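PDB 3KN3: putative periplasmic protein from Wolinella succinogenes, which probably serves as a periplasmic solute-binding protein of the tungstate ABC-transporter type, and has been observed with glutathione in its binding site. Local coordinates for residues 74-82 and 218-229. Residues are numbered along the deposited sequence; the frame is centred on the assembly and turned at random.
Sequences FGIDRTPVM and YKGAKQFIDWIV. With ACY (acetic acid), chain F.
One polar bond joins Y218, on the first turn of helix 218-229, to D77, at the corner between strands 75-76 and 78-82: the phenol OH donates to D77 OD1 over 2.9 Å. The carboxylate receives it on the syn lone pair of OD1; this oxygen lies at the ring edge, near the ring plane, though the carboxylate is tilted 35° from it. A chi1 of 172° swings the Y218 ring away from its own backbone N and out from the helix to this corner. A second polar link stays within the strand segment. T79 OG1 donates to the carbonyl oxygen of D77 at 2.7 Å, from above the carbonyl plane, a bond that probably helps fix the corner at D77.

Van der Waals packing continues from there along the helix. The I76 and Y218 side chains cross at about a right angle, I76 CD1 coming obliquely to within 3.6 Å of Y218 CE1. Next comes I225, which spreads its two branches: CD1 lies against D77 CB, while the CG2 methyl packs 3.4 Å from the T79 hydroxyl oxygen OG1. T79 CG2, its other branch, meets V229 CG2 at 3.7 Å. At the far end V81 CG2 meets I228 CG2 at 3.8 Å, the two side chains crossing nearly perpendicularly.

The arrangement is that of a helix packed on the sheet of one lobe of a periplasmic binding protein fold, the strand 78-82 and helix axes 9.5 Å apart at 42°. Strand 78-82 pairs antiparallel with strand 202-208, which carries the glutathione-binding Y203, and F224 and I228 turn from the same helix to I205 and L24.

Charged groups lie at the margins: K222 NZ and D226 OD2 form a salt bridge within the helix, its hydrogen bond weak, and R78, pointing away from the helix, pairs with E66 and donates from NH1 to an acetate.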
# COMPACT_ATOMS: atom_id res chain seq x y z
N PHE A 74 15.34 -6.40 14.85
CA PHE A 74 15.34 -4.94 14.82
C PHE A 74 14.00 -4.37 15.24
O PHE A 74 13.95 -3.41 16.00
CB PHE A 74 15.77 -4.42 13.43
CG PHE A 74 17.18 -4.79 13.06
CD1 PHE A 74 18.08 -5.18 14.04
CD2 PHE A 74 17.60 -4.74 11.75
CE1 PHE A 74 19.38 -5.53 13.71
CE2 PHE A 74 18.90 -5.08 11.41
CZ PHE A 74 19.79 -5.48 12.39
N GLY A 75 12.92 -4.97 14.75
CA GLY A 75 11.59 -4.51 15.11
C GLY A 75 10.76 -5.59 15.78
O GLY A 75 10.97 -6.78 15.54
N ILE A 76 9.82 -5.18 16.62
CA ILE A 76 8.87 -6.10 17.23
C ILE A 76 7.47 -5.52 17.08
O ILE A 76 7.31 -4.36 16.70
CB ILE A 76 9.15 -6.30 18.71
CG1 ILE A 76 9.02 -4.99 19.47
CG2 ILE A 76 10.55 -6.89 18.92
CD1 ILE A 76 9.27 -5.13 20.98
N ASP A 77 6.47 -6.35 17.37
CA ASP A 77 5.07 -5.92 17.42
C ASP A 77 4.54 -5.41 16.09
O ASP A 77 3.72 -4.50 16.03
CB ASP A 77 4.87 -4.87 18.52
CG ASP A 77 5.20 -5.41 19.90
OD1 ASP A 77 5.51 -4.61 20.80
OD2 ASP A 77 5.17 -6.65 20.08
N ARG A 78 5.02 -6.03 15.02
CA ARG A 78 4.57 -5.70 13.67
C ARG A 78 3.04 -5.68 13.61
O ARG A 78 2.38 -6.63 14.00
CB ARG A 78 5.20 -6.70 12.68
CG ARG A 78 4.36 -7.06 11.48
CD ARG A 78 4.53 -6.09 10.33
NE ARG A 78 4.87 -6.78 9.09
CZ ARG A 78 3.98 -7.28 8.24
NH1 ARG A 78 2.68 -7.17 8.48
NH2 ARG A 78 4.39 -7.89 7.14
N THR A 79 2.49 -4.57 13.13
CA THR A 79 1.07 -4.28 13.23
C THR A 79 0.58 -3.59 11.95
O THR A 79 0.96 -2.45 11.67
CB THR A 79 0.81 -3.34 14.45
OG1 THR A 79 1.09 -4.03 15.67
CG2 THR A 79 -0.62 -2.81 14.46
N PRO A 80 -0.26 -4.27 11.15
CA PRO A 80 -0.71 -3.67 9.89
C PRO A 80 -1.81 -2.63 10.03
O PRO A 80 -2.71 -2.78 10.86
CB PRO A 80 -1.24 -4.88 9.11
CG PRO A 80 -0.63 -6.07 9.78
CD PRO A 80 -0.58 -5.70 11.22
N VAL A 81 -1.73 -1.59 9.21
CA VAL A 81 -2.81 -0.62 9.08
C VAL A 81 -3.27 -0.64 7.63
O VAL A 81 -2.49 -0.38 6.72
CB VAL A 81 -2.35 0.80 9.43
CG1 VAL A 81 -3.48 1.81 9.20
CG2 VAL A 81 -1.82 0.86 10.85
N MSE A 82 -4.53 -0.96 7.41
CA MSE A 82 -4.97 -1.17 6.04
C MSE A 82 -5.49 0.13 5.49
O MSE A 82 -6.21 0.86 6.17
CB MSE A 82 -6.03 -2.25 5.97
CG MSE A 82 -7.40 -1.74 6.26
SE MSE A 82 -8.68 -2.63 5.10
CE MSE A 82 -8.42 -4.46 5.71
N TYR A 218 9.83 2.79 24.32
CA TYR A 218 9.05 1.63 23.92
C TYR A 218 7.64 1.71 24.49
O TYR A 218 6.68 1.22 23.87
CB TYR A 218 9.72 0.33 24.35
CG TYR A 218 8.82 -0.87 24.12
CD1 TYR A 218 8.47 -1.27 22.84
CD2 TYR A 218 8.32 -1.60 25.20
CE1 TYR A 218 7.64 -2.36 22.64
CE2 TYR A 218 7.50 -2.70 25.00
CZ TYR A 218 7.16 -3.07 23.73
OH TYR A 218 6.33 -4.16 23.55
N LYS A 219 7.51 2.33 25.66
CA LYS A 219 6.20 2.60 26.22
C LYS A 219 5.36 3.40 25.24
O LYS A 219 4.25 3.00 24.89
CB LYS A 219 6.33 3.32 27.56
CG LYS A 219 6.64 2.35 28.68
CD LYS A 219 6.79 3.04 30.02
CE LYS A 219 7.04 2.00 31.14
NZ LYS A 219 7.11 2.69 32.45
N GLY A 220 5.92 4.53 24.78
CA GLY A 220 5.25 5.36 23.81
C GLY A 220 4.89 4.57 22.57
O GLY A 220 3.80 4.73 22.02
N ALA A 221 5.80 3.71 22.12
CA ALA A 221 5.56 2.90 20.94
C ALA A 221 4.39 1.93 21.13
O ALA A 221 3.48 1.84 20.29
CB ALA A 221 6.84 2.15 20.54
N LYS A 222 4.42 1.18 22.23
CA LYS A 222 3.36 0.22 22.50
C LYS A 222 1.99 0.91 22.67
O LYS A 222 0.95 0.40 22.24
CB LYS A 222 3.72 -0.63 23.72
CG LYS A 222 2.61 -1.49 24.24
CD LYS A 222 2.51 -2.83 23.53
CE LYS A 222 1.37 -3.67 24.13
NZ LYS A 222 1.22 -3.47 25.62
N GLN A 223 1.99 2.09 23.28
CA GLN A 223 0.75 2.84 23.44
C GLN A 223 0.13 3.20 22.09
O GLN A 223 -1.06 3.00 21.86
CB GLN A 223 0.99 4.09 24.26
CG GLN A 223 -0.26 4.90 24.52
CD GLN A 223 0.05 6.23 25.20
OE1 GLN A 223 0.59 6.26 26.30
NE2 GLN A 223 -0.28 7.34 24.53
N PHE A 224 0.95 3.71 21.19
CA PHE A 224 0.48 4.07 19.87
C PHE A 224 -0.04 2.86 19.12
O PHE A 224 -1.08 2.92 18.46
CB PHE A 224 1.60 4.71 19.08
CG PHE A 224 1.22 5.07 17.70
CD1 PHE A 224 0.25 6.02 17.46
CD2 PHE A 224 1.83 4.46 16.62
CE1 PHE A 224 -0.11 6.37 16.18
CE2 PHE A 224 1.48 4.80 15.33
CZ PHE A 224 0.51 5.75 15.11
N ILE A 225 0.68 1.76 19.21
CA ILE A 225 0.28 0.53 18.54
C ILE A 225 -1.04 0.01 19.10
O ILE A 225 -1.92 -0.42 18.36
CB ILE A 225 1.39 -0.54 18.62
CG1 ILE A 225 2.52 -0.22 17.64
CG2 ILE A 225 0.83 -1.93 18.36
CD1 ILE A 225 3.72 -1.11 17.81
N ASP A 226 -1.19 0.05 20.42
CA ASP A 226 -2.43 -0.42 21.04
C ASP A 226 -3.60 0.47 20.59
O ASP A 226 -4.70 -0.01 20.32
CB ASP A 226 -2.32 -0.43 22.56
CG ASP A 226 -1.35 -1.49 23.08
OD1 ASP A 226 -0.95 -2.39 22.31
OD2 ASP A 226 -0.99 -1.43 24.29
N TRP A 227 -3.35 1.76 20.49
CA TRP A 227 -4.38 2.71 20.06
C TRP A 227 -4.89 2.34 18.66
O TRP A 227 -6.09 2.21 18.43
CB TRP A 227 -3.82 4.12 20.11
CG TRP A 227 -4.70 5.20 19.59
CD1 TRP A 227 -5.76 5.76 20.23
CD2 TRP A 227 -4.58 5.88 18.34
NE1 TRP A 227 -6.33 6.73 19.45
CE2 TRP A 227 -5.61 6.83 18.28
CE3 TRP A 227 -3.69 5.78 17.27
CZ2 TRP A 227 -5.79 7.68 17.18
CZ3 TRP A 227 -3.88 6.62 16.17
CH2 TRP A 227 -4.92 7.55 16.14
N ILE A 228 -3.95 2.15 17.74
CA ILE A 228 -4.25 1.76 16.37
C ILE A 228 -5.04 0.45 16.30
O ILE A 228 -6.01 0.31 15.58
CB ILE A 228 -2.93 1.57 15.62
CG1 ILE A 228 -2.31 2.92 15.27
CG2 ILE A 228 -3.14 0.70 14.40
CD1 ILE A 228 -2.93 3.59 14.08
N VAL A 229 -4.61 -0.51 17.10
CA VAL A 229 -5.19 -1.83 17.09
C VAL A 229 -6.56 -1.87 17.78
O VAL A 229 -7.35 -2.78 17.54
CB VAL A 229 -4.19 -2.78 17.77
CG1 VAL A 229 -4.85 -3.58 18.85
CG2 VAL A 229 -3.47 -3.62 16.73
C ACY F . -0.31 -8.47 6.53
O ACY F . -1.45 -8.75 7.00
OXT ACY F . 0.73 -9.11 6.79
CH3 ACY F . -0.18 -7.29 5.61